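Type II restriction enzyme ngomi (Neisseria gonorrhoeae, PDB 1FIU) cuts double-stranded DNA at the sequence GCCGGC after the first G, working as a magnesium-dependent homotetrameric type II restriction endonuclease. Local coordinates at a contact of chain A with DNA and the interface of chains A and B. Numbering follows the deposited sequence. Chains: chain A/B, Type II restriction enzyme ngomi.

Chain A reads DNA at contact 1 and meets chain B at contacts 2 and 3, on different surfaces of the homotetramer's subunit. Contact 1 lies about 26 Å from contact 2 and 21 Å from contact 3, measured between centres of C-alpha atoms; contacts 2 and 3 are also about 21 Å apart. The latter two are patches of one two-fold symmetric interface, so each has a twin with the chains exchanged. A:Arg227 of contact 1 lies in helix 225-232, shortly before A:Thr235 of contact 3. A:Arg194 starts the 3-10 turn 194-196, which runs into helix 197-208; its C-terminal end, in chain B, enters contact 3.

Contact 1: a contact of chain A with DNA. Residues chain A 34, 191, 193-194, 227. With nucleotides of chain E; nucleotides of chain D; nucleotides of chain C.
Carboxylate oxygen OD2 of A:Asp34 is gripped by the amino group N4 of DC5 of chain C and both terminal nitrogens of A:Arg227. These side chains read major-groove Hoogsteen edges at the cleaved site, where DG4 of chain E precedes the cut and DC1 of chain D follows it. The cytosine N4 meets OD2 at 3.0 Å on its syn side, tilted 32° from the carboxylate plane; A:Arg227 NH1 takes the anti lone pair. Fixed end-on, A:Arg227 also offers NH2 to O6 of DG4 of chain E, that cytosine's partner, in a short (2.8 Å) but strongly bent bond (116° at H). A:Arg191 reads the neighbouring guanine side-on: NE reaches O6 of DG4 of chain C at 2.8 Å and NH2 its N7 at 3.0 Å. A bend at chi2 (-59°) turns this chain towards the guanine; A:Asp34 OD2 and A:Arg227 NH2 lie near the rim of one guanidinium face, N7 of DG3 of chain C over the centre of the other. A:Asp193 OD2 accepts from N4 of DC1. On DG3, A:Arg194 NE donates to O6, in plane, and NH2 to N7. Water 1 joins A:Arg227 NE to N7 of DG4 of chain E, 2.8 Å from that N7.

Contact 2: the interface of chains A and B. Residues chain A 5-6, 9, 247, 278-279; chain B 163-166.
This is a subunit interface of the homotetramer, in which the loop 163-166 of chain B inserts an apolar side chain and two backbone amides between helices 4-18 and 246-256 and the 3-10 turn 277-279 of chain A, helping to join the two chains. B:Ile164 provides the apolar part. Its CG1 stands anti to the backbone N (chi1 -173°), and the branch tipped by CD1 runs towards A:Ser278, where CD1 packs tightly against CB at 3.3 Å. The same methyl lies alongside CD of A:Arg9 at 3.6 Å, the two side chains running antiparallel past one another. From another side A:Thr6 brings its hydroxyl OG1 against the branch point CB of B:Ile164, while A:Phe5 touches through CB rather than its ring. A:Arg9 is itself backed by A:Tyr247, whose ring atom CD1 sits over the centre of the guanidinium.

Next along the loop, B:Ala165 N donates to A:Ser278 OG at 3.0 Å; the serine chi1 of 71° sets OG between its backbone N and carbonyl carbon, facing this amide. The phenol OH of A:Tyr247 is 3.2 Å from the same B:Ala165 N, so the one N-H may be shared between the two hydroxyls, the tyrosine being the longer arm. Water 4 links polar groups of both chains: it lies at the edge of the tyrosine ring, in plane, 2.6 Å from OH, contacts N and OG1 of B:Thr166, and is 2.7 Å from A:Asp279 OD2.

Contact 3: the interface of chains A and B. Residues chain A 235-236, 239, 271-273; chain B 207-211.
B:Lys210, with 71 Å² hidden, and A:Thr235, with 46 Å², anchor this second patch of the tetramer's A–B interface, and B:Arg207 at the end of helix 197-208 follows with 36 Å². The lysine chain, extended beyond CG, crosses A:Arg273 at about a right angle, its CD and CE against the arginine CD, and its CD also touches CB of A:Lys272. At its tip NZ donates to the carbonyl O of A:Gly271 at 2.8 Å, tilted 35° from the carbonyl plane, an acceptor that may help offset the lysine charge.

On A:Thr235 the two branches divide the work. OG1, placed by chi1 of 57° between the backbone N and the carbonyl carbon, donates in the carbonyl plane to O of B:Arg207 at 2.7 Å; CG2 packs against CG of B:Lys210. B:Arg207 is poorly ordered; the polar link uses its backbone O. Water 6 joins OG1 to B:Asn208 OD1, and water 7 bridges the backbone O atoms of A:Thr235 and B:Arg207.

Beside them, B:Arg209 makes a side-on salt bridge with A:Asp239. The carboxylate and guanidinium planes stand 90° apart, and both nitrogens converge on one oxygen: NH2 approaches OD1 nearly along its C-O axis, and NE comes from above the carboxylate plane, 2.9 Å from OD1.

Contact 1: a contact of chain A with DNA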
loop_
_atom_site.group_PDB
_atom_site.type_symbol
_atom_site.label_atom_id
_atom_site.label_comp_id
_atom_site.label_asym_id
_atom_site.label_seq_id
_atom_site.Cartn_x
_atom_site.Cartn_y
_atom_site.Cartn_z
ATOM N N ASP A 34 -1.502 32.331 -9.886
ATOM C CA ASP A 34 -2.510 32.498 -8.854
ATOM C C ASP A 34 -2.259 33.972 -8.493
ATOM O O ASP A 34 -1.292 34.276 -7.807
ATOM C CB ASP A 34 -2.195 31.586 -7.654
ATOM C CG ASP A 34 -3.077 31.876 -6.443
ATOM O OD1 ASP A 34 -3.898 32.820 -6.506
ATOM O OD2 ASP A 34 -2.938 31.172 -5.424
ATOM N N ARG A 191 -3.520 22.899 -6.889
ATOM C CA ARG A 191 -3.853 23.330 -5.532
ATOM C C ARG A 191 -3.495 22.009 -4.826
ATOM O O ARG A 191 -3.807 20.909 -5.348
ATOM C CB ARG A 191 -5.320 23.686 -5.309
ATOM C CG ARG A 191 -5.709 25.038 -5.931
ATOM C CD ARG A 191 -4.886 26.182 -5.388
ATOM N NE ARG A 191 -5.343 27.449 -5.961
ATOM C CZ ARG A 191 -4.883 28.009 -7.077
ATOM N NH1 ARG A 191 -3.917 27.439 -7.803
ATOM N NH2 ARG A 191 -5.413 29.162 -7.485
ATOM N N ASP A 193 -4.719 20.272 -2.487
ATOM C CA ASP A 193 -5.763 19.325 -2.151
ATOM C C ASP A 193 -6.194 18.500 -3.357
ATOM O O ASP A 193 -6.168 17.245 -3.336
ATOM C CB ASP A 193 -6.994 20.032 -1.542
ATOM C CG ASP A 193 -7.607 21.090 -2.470
ATOM O OD1 ASP A 193 -8.855 21.139 -2.584
ATOM O OD2 ASP A 193 -6.846 21.868 -3.072
ATOM N N ARG A 194 -6.580 19.189 -4.423
ATOM C CA ARG A 194 -7.041 18.502 -5.625
ATOM C C ARG A 194 -5.933 17.756 -6.386
ATOM O O ARG A 194 -6.229 16.898 -7.209
ATOM C CB ARG A 194 -7.757 19.497 -6.565
ATOM C CG ARG A 194 -6.966 20.747 -7.000
ATOM C CD ARG A 194 -7.881 21.614 -7.963
ATOM N NE ARG A 194 -7.342 22.943 -8.287
ATOM C CZ ARG A 194 -6.372 23.187 -9.162
ATOM N NH1 ARG A 194 -5.805 22.188 -9.845
ATOM N NH2 ARG A 194 -5.937 24.438 -9.342
ATOM N N ARG A 227 3.722 24.313 -4.882
ATOM C CA ARG A 227 2.550 23.566 -5.330
ATOM C C ARG A 227 2.957 22.327 -6.126
ATOM O O ARG A 227 2.336 21.267 -5.994
ATOM C CB ARG A 227 1.622 24.487 -6.127
ATOM C CG ARG A 227 0.650 25.232 -5.198
ATOM C CD ARG A 227 -0.015 26.434 -5.849
ATOM N NE ARG A 227 -1.055 26.936 -4.967
ATOM C CZ ARG A 227 -1.510 28.187 -4.959
ATOM N NH1 ARG A 227 -1.019 29.095 -5.790
ATOM N NH2 ARG A 227 -2.476 28.523 -4.126
ATOM P P DC E 3 2.689 29.358 1.238
ATOM O OP1 DC E 3 3.827 28.570 1.785
ATOM O OP2 DC E 3 2.810 29.993 -0.105
ATOM O "O5'" DC E 3 1.391 28.431 1.204
ATOM C "C5'" DC E 3 0.785 27.997 2.414
ATOM C "C4'" DC E 3 -0.586 27.428 2.139
ATOM O "O4'" DC E 3 -1.526 28.479 1.825
ATOM C "C3'" DC E 3 -0.623 26.466 0.947
ATOM O "O3'" DC E 3 -1.535 25.412 1.254
ATOM C "C2'" DC E 3 -1.232 27.318 -0.156
ATOM C "C1'" DC E 3 -2.235 28.117 0.643
ATOM N N1 DC E 3 -2.723 29.353 0.018
ATOM C C2 DC E 3 -3.852 29.953 0.558
ATOM O O2 DC E 3 -4.411 29.416 1.521
ATOM N N3 DC E 3 -4.308 31.120 0.024
ATOM C C4 DC E 3 -3.656 31.679 -0.996
ATOM N N4 DC E 3 -4.110 32.853 -1.471
ATOM C C5 DC E 3 -2.504 31.070 -1.577
ATOM C C6 DC E 3 -2.082 29.914 -1.047
ATOM P P DG E 4 -0.981 24.032 1.869
ATOM O OP1 DG E 4 -0.027 24.317 2.975
ATOM O OP2 DG E 4 -0.546 23.162 0.731
ATOM O "O5'" DG E 4 -2.276 23.398 2.531
ATOM C "C5'" DG E 4 -2.802 23.921 3.754
ATOM C "C4'" DG E 4 -4.312 24.001 3.685
ATOM O "O4'" DG E 4 -4.710 24.989 2.705
ATOM C "C3'" DG E 4 -5.022 22.706 3.276
ATOM O "O3'" DG E 4 -6.288 22.678 3.934
ATOM C "C2'" DG E 4 -5.272 22.904 1.785
ATOM C "C1'" DG E 4 -5.563 24.393 1.727
ATOM N N9 DG E 4 -5.256 25.045 0.461
ATOM C C8 DG E 4 -4.324 24.675 -0.479
ATOM N N7 DG E 4 -4.204 25.555 -1.443
ATOM C C5 DG E 4 -5.130 26.540 -1.131
ATOM C C6 DG E 4 -5.421 27.763 -1.784
ATOM O O6 DG E 4 -4.868 28.251 -2.771
ATOM N N1 DG E 4 -6.451 28.454 -1.144
ATOM C C2 DG E 4 -7.094 28.038 -0.002
ATOM N N2 DG E 4 -8.092 28.817 0.442
ATOM N N3 DG E 4 -6.788 26.926 0.648
ATOM C C4 DG E 4 -5.810 26.226 0.019
ATOM O OP3 DC D 1 -7.369 20.548 3.181
ATOM P P DC D 1 -8.857 20.268 3.153
ATOM O OP1 DC D 1 -9.315 19.443 1.962
ATOM O OP2 DC D 1 -9.375 19.765 4.462
ATOM O "O5'" DC D 1 -9.537 21.729 2.936
ATOM C "C5'" DC D 1 -9.908 22.515 4.065
ATOM C "C4'" DC D 1 -10.844 23.612 3.637
ATOM O "O4'" DC D 1 -10.025 24.595 2.949
ATOM C "C3'" DC D 1 -11.895 23.177 2.615
ATOM O "O3'" DC D 1 -13.136 22.895 3.225
ATOM C "C2'" DC D 1 -12.039 24.383 1.696
ATOM C "C1'" DC D 1 -10.759 25.176 1.866
ATOM N N1 DC D 1 -9.955 25.014 0.644
ATOM C C2 DC D 1 -10.104 25.957 -0.397
ATOM O O2 DC D 1 -10.927 26.869 -0.260
ATOM N N3 DC D 1 -9.356 25.834 -1.515
ATOM C C4 DC D 1 -8.485 24.826 -1.632
ATOM N N4 DC D 1 -7.732 24.783 -2.744
ATOM C C5 DC D 1 -8.332 23.833 -0.616
ATOM C C6 DC D 1 -9.077 23.964 0.505
ATOM P P DG C 3 -6.816 27.804 -13.071
ATOM O OP1 DG C 3 -6.634 28.908 -14.035
ATOM O OP2 DG C 3 -5.799 27.602 -11.992
ATOM O "O5'" DG C 3 -8.211 27.956 -12.335
ATOM C "C5'" DG C 3 -9.337 28.555 -12.967
ATOM C "C4'" DG C 3 -9.903 29.639 -12.076
ATOM O "O4'" DG C 3 -10.460 29.060 -10.877
ATOM C "C3'" DG C 3 -8.880 30.667 -11.603
ATOM O "O3'" DG C 3 -9.509 31.951 -11.600
ATOM C "C2'" DG C 3 -8.462 30.163 -10.230
ATOM C "C1'" DG C 3 -9.675 29.388 -9.733
ATOM N N9 DG C 3 -9.318 28.133 -9.072
ATOM C C8 DG C 3 -8.217 27.347 -9.323
ATOM N N7 DG C 3 -8.156 26.284 -8.558
ATOM C C5 DG C 3 -9.293 26.368 -7.765
ATOM C C6 DG C 3 -9.779 25.497 -6.752
ATOM O O6 DG C 3 -9.303 24.426 -6.369
ATOM N N1 DG C 3 -10.955 25.977 -6.180
ATOM C C2 DG C 3 -11.606 27.142 -6.568
ATOM N N2 DG C 3 -12.737 27.449 -5.909
ATOM N N3 DG C 3 -11.176 27.940 -7.525
ATOM C C4 DG C 3 -10.018 27.507 -8.068
ATOM P P DG C 4 -8.830 33.183 -10.841
ATOM O OP1 DG C 4 -9.225 34.385 -11.627
ATOM O OP2 DG C 4 -7.408 32.951 -10.522
ATOM O "O5'" DG C 4 -9.647 33.209 -9.484
ATOM C "C5'" DG C 4 -11.067 33.165 -9.526
ATOM C "C4'" DG C 4 -11.628 33.192 -8.125
ATOM O "O4'" DG C 4 -11.332 31.937 -7.450
ATOM C "C3'" DG C 4 -11.091 34.312 -7.226
ATOM O "O3'" DG C 4 -12.207 34.857 -6.514
ATOM C "C2'" DG C 4 -10.125 33.588 -6.294
ATOM C "C1'" DG C 4 -10.752 32.202 -6.176
ATOM N N9 DG C 4 -9.787 31.139 -5.912
ATOM C C8 DG C 4 -8.600 30.927 -6.574
ATOM N N7 DG C 4 -7.958 29.872 -6.145
ATOM C C5 DG C 4 -8.765 29.365 -5.138
ATOM C C6 DG C 4 -8.582 28.238 -4.300
ATOM O O6 DG C 4 -7.651 27.428 -4.306
ATOM N N1 DG C 4 -9.630 28.093 -3.392
ATOM C C2 DG C 4 -10.721 28.905 -3.318
ATOM N N2 DG C 4 -11.650 28.571 -2.391
ATOM N N3 DG C 4 -10.903 29.971 -4.103
ATOM C C4 DG C 4 -9.892 30.141 -4.975
ATOM P P DC C 5 -12.061 36.212 -5.652
ATOM O OP1 DC C 5 -13.425 36.750 -5.557
ATOM O OP2 DC C 5 -10.958 37.056 -6.145
ATOM O "O5'" DC C 5 -11.593 35.692 -4.227
ATOM C "C5'" DC C 5 -12.449 34.897 -3.423
ATOM C "C4'" DC C 5 -11.731 34.498 -2.155
ATOM O "O4'" DC C 5 -10.779 33.447 -2.435
ATOM C "C3'" DC C 5 -10.928 35.628 -1.499
ATOM O "O3'" DC C 5 -11.193 35.625 -0.095
ATOM C "C2'" DC C 5 -9.482 35.231 -1.723
ATOM C "C1'" DC C 5 -9.590 33.715 -1.708
ATOM N N1 DC C 5 -8.497 32.974 -2.341
ATOM C C2 DC C 5 -8.128 31.715 -1.798
ATOM O O2 DC C 5 -8.735 31.290 -0.804
ATOM N N3 DC C 5 -7.131 31.014 -2.380
ATOM C C4 DC C 5 -6.513 31.502 -3.469
ATOM N N4 DC C 5 -5.540 30.765 -4.027
ATOM C C5 DC C 5 -6.867 32.770 -4.037
ATOM C C6 DC C 5 -7.848 33.465 -3.439
HETATM O O HOH W 1 -2.123 24.917 -3.166
HETATM O O HOH W 2 -10.375 20.333 -0.407
HETATM O O HOH W 3 -3.994 28.953 -10.377
#

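Contact 2: the interface of chains A and B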
loop_
_atom_site.group_PDB
_atom_site.type_symbol
_atom_site.label_atom_id
_atom_site.label_comp_id
_atom_site.label_asym_id
_atom_site.label_seq_id
_atom_site.Cartn_x
_atom_site.Cartn_y
_atom_site.Cartn_z
ATOM N N PHE A 5 13.977 17.487 -30.751
ATOM C CA PHE A 5 13.210 17.549 -29.512
ATOM C C PHE A 5 13.090 18.999 -29.037
ATOM O O PHE A 5 12.112 19.355 -28.377
ATOM C CB PHE A 5 13.820 16.646 -28.443
ATOM C CG PHE A 5 13.434 15.177 -28.595
ATOM C CD1 PHE A 5 13.882 14.228 -27.685
ATOM C CD2 PHE A 5 12.620 14.760 -29.645
ATOM C CE1 PHE A 5 13.523 12.876 -27.826
ATOM C CE2 PHE A 5 12.255 13.422 -29.789
ATOM C CZ PHE A 5 12.706 12.486 -28.880
ATOM N N THR A 6 14.069 19.837 -29.399
ATOM C CA THR A 6 13.999 21.248 -29.022
ATOM C C THR A 6 12.917 21.887 -29.895
ATOM O O THR A 6 12.091 22.677 -29.409
ATOM C CB THR A 6 15.364 21.949 -29.235
ATOM O OG1 THR A 6 16.346 21.311 -28.409
ATOM C CG2 THR A 6 15.291 23.440 -28.857
ATOM N N ARG A 9 9.550 20.897 -28.579
ATOM C CA ARG A 9 9.243 21.603 -27.333
ATOM C C ARG A 9 8.741 23.008 -27.658
ATOM O O ARG A 9 7.800 23.500 -27.030
ATOM C CB ARG A 9 10.499 21.671 -26.448
ATOM C CG ARG A 9 10.270 22.226 -25.039
ATOM C CD ARG A 9 11.582 22.291 -24.300
ATOM N NE ARG A 9 11.457 22.653 -22.893
ATOM C CZ ARG A 9 11.539 23.897 -22.420
ATOM N NH1 ARG A 9 11.745 24.921 -23.243
ATOM N NH2 ARG A 9 11.433 24.110 -21.117
ATOM N N TYR A 247 13.220 24.773 -17.813
ATOM C CA TYR A 247 14.387 25.637 -17.991
ATOM C C TYR A 247 14.046 27.082 -17.658
ATOM O O TYR A 247 14.833 27.778 -17.001
ATOM C CB TYR A 247 14.890 25.548 -19.430
ATOM C CG TYR A 247 15.120 24.120 -19.909
ATOM C CD1 TYR A 247 14.934 23.787 -21.254
ATOM C CD2 TYR A 247 15.478 23.111 -19.013
ATOM C CE1 TYR A 247 15.086 22.474 -21.696
ATOM C CE2 TYR A 247 15.637 21.784 -19.444
ATOM C CZ TYR A 247 15.432 21.480 -20.787
ATOM O OH TYR A 247 15.536 20.177 -21.228
ATOM N N SER A 278 10.473 17.930 -22.106
ATOM C CA SER A 278 11.306 17.286 -23.131
ATOM C C SER A 278 11.954 15.968 -22.687
ATOM O O SER A 278 12.453 15.202 -23.511
ATOM C CB SER A 278 12.416 18.261 -23.642
ATOM O OG SER A 278 13.420 18.477 -22.675
ATOM N N ASP A 279 11.963 15.707 -21.390
ATOM C CA ASP A 279 12.534 14.463 -20.869
ATOM C C ASP A 279 11.514 13.326 -20.970
ATOM O O ASP A 279 11.876 12.133 -20.955
ATOM C CB ASP A 279 12.897 14.652 -19.398
ATOM C CG ASP A 279 14.063 15.587 -19.217
ATOM O OD1 ASP A 279 15.107 15.280 -19.807
ATOM O OD2 ASP A 279 13.928 16.610 -18.504
ATOM N N ASN B 163 21.501 20.545 -24.429
ATOM C CA ASN B 163 20.591 21.507 -23.823
ATOM C C ASN B 163 19.111 21.153 -23.861
ATOM O O ASN B 163 18.252 22.002 -23.598
ATOM C CB ASN B 163 20.807 22.878 -24.469
ATOM C CG ASN B 163 22.256 23.319 -24.391
ATOM O OD1 ASN B 163 22.820 23.408 -23.306
ATOM N ND2 ASN B 163 22.868 23.570 -25.542
ATOM N N ILE B 164 18.803 19.902 -24.179
ATOM C CA ILE B 164 17.405 19.471 -24.241
ATOM C C ILE B 164 17.365 18.049 -23.663
ATOM O O ILE B 164 18.356 17.331 -23.768
ATOM C CB ILE B 164 16.907 19.516 -25.716
ATOM C CG1 ILE B 164 15.401 19.248 -25.817
ATOM C CG2 ILE B 164 17.688 18.541 -26.557
ATOM C CD1 ILE B 164 14.520 20.328 -25.200
ATOM N N ALA B 165 16.238 17.667 -23.044
ATOM C CA ALA B 165 16.079 16.336 -22.437
ATOM C C ALA B 165 17.317 16.014 -21.606
ATOM O O ALA B 165 17.894 14.916 -21.702
ATOM C CB ALA B 165 15.888 15.278 -23.528
ATOM N N THR B 166 17.713 16.970 -20.770
ATOM C CA THR B 166 18.912 16.823 -19.968
ATOM C C THR B 166 18.808 15.912 -18.755
ATOM O O THR B 166 19.838 15.552 -18.165
ATOM C CB THR B 166 19.425 18.213 -19.522
ATOM O OG1 THR B 166 18.554 18.741 -18.515
ATOM C CG2 THR B 166 19.436 19.166 -20.715
HETATM O O HOH W 4 15.700 18.535 -19.239
#

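Contact 3: the interface of chains A and B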
loop_
_atom_site.group_PDB
_atom_site.type_symbol
_atom_site.label_atom_id
_atom_site.label_comp_id
_atom_site.label_asym_id
_atom_site.label_seq_id
_atom_site.Cartn_x
_atom_site.Cartn_y
_atom_site.Cartn_z
ATOM N N THR A 235 7.535 8.974 -2.870
ATOM C CA THR A 235 7.586 7.917 -3.882
ATOM C C THR A 235 6.532 6.865 -3.606
ATOM O O THR A 235 5.980 6.792 -2.505
ATOM C CB THR A 235 8.969 7.200 -3.885
ATOM O OG1 THR A 235 9.239 6.673 -2.583
ATOM C CG2 THR A 235 10.077 8.166 -4.275
ATOM N N GLY A 236 6.253 6.049 -4.626
ATOM C CA GLY A 236 5.301 4.958 -4.478
ATOM C C GLY A 236 4.066 4.997 -5.365
ATOM O O GLY A 236 3.491 3.949 -5.707
ATOM N N ASP A 239 5.685 8.027 -10.750
ATOM C CA ASP A 239 7.062 7.757 -11.174
ATOM C C ASP A 239 7.927 9.018 -11.169
ATOM O O ASP A 239 9.062 9.000 -10.683
ATOM C CB ASP A 239 7.117 7.188 -12.600
ATOM C CG ASP A 239 6.422 5.832 -12.740
ATOM O OD1 ASP A 239 5.962 5.265 -11.740
ATOM O OD2 ASP A 239 6.346 5.359 -13.882
ATOM N N GLY A 271 16.643 15.321 -6.841
ATOM C CA GLY A 271 16.026 14.167 -6.217
ATOM C C GLY A 271 15.219 13.310 -7.185
ATOM O O GLY A 271 14.469 12.442 -6.754
ATOM N N LYS A 272 15.375 13.577 -8.471
ATOM C CA LYS A 272 14.703 12.789 -9.509
ATOM C C LYS A 272 13.191 12.727 -9.370
ATOM O O LYS A 272 12.587 11.675 -9.620
ATOM C CB LYS A 272 15.261 11.355 -9.512
ATOM C CG LYS A 272 16.786 11.285 -9.601
ATOM C CD LYS A 272 17.323 12.045 -10.790
ATOM C CE LYS A 272 18.852 12.069 -10.803
ATOM N NZ LYS A 272 19.399 12.912 -11.912
ATOM N N ARG A 273 12.571 13.838 -8.963
ATOM C CA ARG A 273 11.106 13.874 -8.833
ATOM C C ARG A 273 10.500 14.837 -9.832
ATOM O O ARG A 273 9.294 14.818 -10.064
ATOM C CB ARG A 273 10.629 14.313 -7.440
ATOM C CG ARG A 273 11.274 13.592 -6.256
ATOM C CD ARG A 273 11.223 12.069 -6.416
ATOM N NE ARG A 273 9.860 11.529 -6.399
ATOM C CZ ARG A 273 9.359 10.742 -7.355
ATOM N NH1 ARG A 273 10.102 10.422 -8.410
ATOM N NH2 ARG A 273 8.134 10.236 -7.227
ATOM N N ARG B 207 7.138 0.846 -3.467
ATOM C CA ARG B 207 7.111 2.037 -2.612
ATOM C C ARG B 207 8.283 2.995 -2.738
ATOM O O ARG B 207 8.132 4.205 -2.513
ATOM C CB ARG B 207 6.981 1.588 -1.142
ATOM C CG ARG B 207 5.713 0.795 -0.858
ATOM C CD ARG B 207 5.600 0.285 0.581
ATOM N NE ARG B 207 4.229 -0.167 0.840
ATOM C CZ ARG B 207 3.801 -0.713 1.976
ATOM N NH1 ARG B 207 4.633 -0.894 2.998
ATOM N NH2 ARG B 207 2.526 -1.079 2.086
ATOM N N ASN B 208 9.440 2.458 -3.102
ATOM C CA ASN B 208 10.663 3.259 -3.159
ATOM C C ASN B 208 11.195 3.676 -4.507
ATOM O O ASN B 208 12.270 4.288 -4.608
ATOM C CB ASN B 208 11.763 2.518 -2.399
ATOM C CG ASN B 208 11.465 2.417 -0.927
ATOM O OD1 ASN B 208 11.307 3.434 -0.243
ATOM N ND2 ASN B 208 11.368 1.205 -0.425
ATOM N N ARG B 209 10.447 3.398 -5.566
ATOM C CA ARG B 209 10.933 3.727 -6.889
ATOM C C ARG B 209 10.888 5.188 -7.296
ATOM O O ARG B 209 10.016 5.945 -6.866
ATOM C CB ARG B 209 10.126 2.958 -7.939
ATOM C CG ARG B 209 8.752 3.595 -8.216
ATOM C CD ARG B 209 7.948 2.761 -9.208
ATOM N NE ARG B 209 6.733 3.468 -9.643
ATOM C CZ ARG B 209 5.595 3.554 -8.953
ATOM N NH1 ARG B 209 5.453 2.967 -7.764
ATOM N NH2 ARG B 209 4.593 4.287 -9.442
ATOM N N LYS B 210 11.849 5.551 -8.144
ATOM C CA LYS B 210 11.861 6.848 -8.796
ATOM C C LYS B 210 11.981 6.418 -10.261
ATOM O O LYS B 210 13.028 5.953 -10.692
ATOM C CB LYS B 210 13.056 7.707 -8.358
ATOM C CG LYS B 210 12.939 8.133 -6.922
ATOM C CD LYS B 210 13.956 9.230 -6.576
ATOM C CE LYS B 210 13.918 9.525 -5.098
ATOM N NZ LYS B 210 15.006 10.495 -4.757
ATOM N N GLY B 211 10.903 6.535 -11.025
ATOM C CA GLY B 211 10.928 6.114 -12.416
ATOM C C GLY B 211 9.957 4.946 -12.574
ATOM O O GLY B 211 9.242 4.648 -11.624
HETATM O O HOH W 5 7.361 6.471 -7.145
HETATM O O HOH W 6 12.047 6.057 -1.565
HETATM O O HOH W 7 7.190 5.505 -0.296
#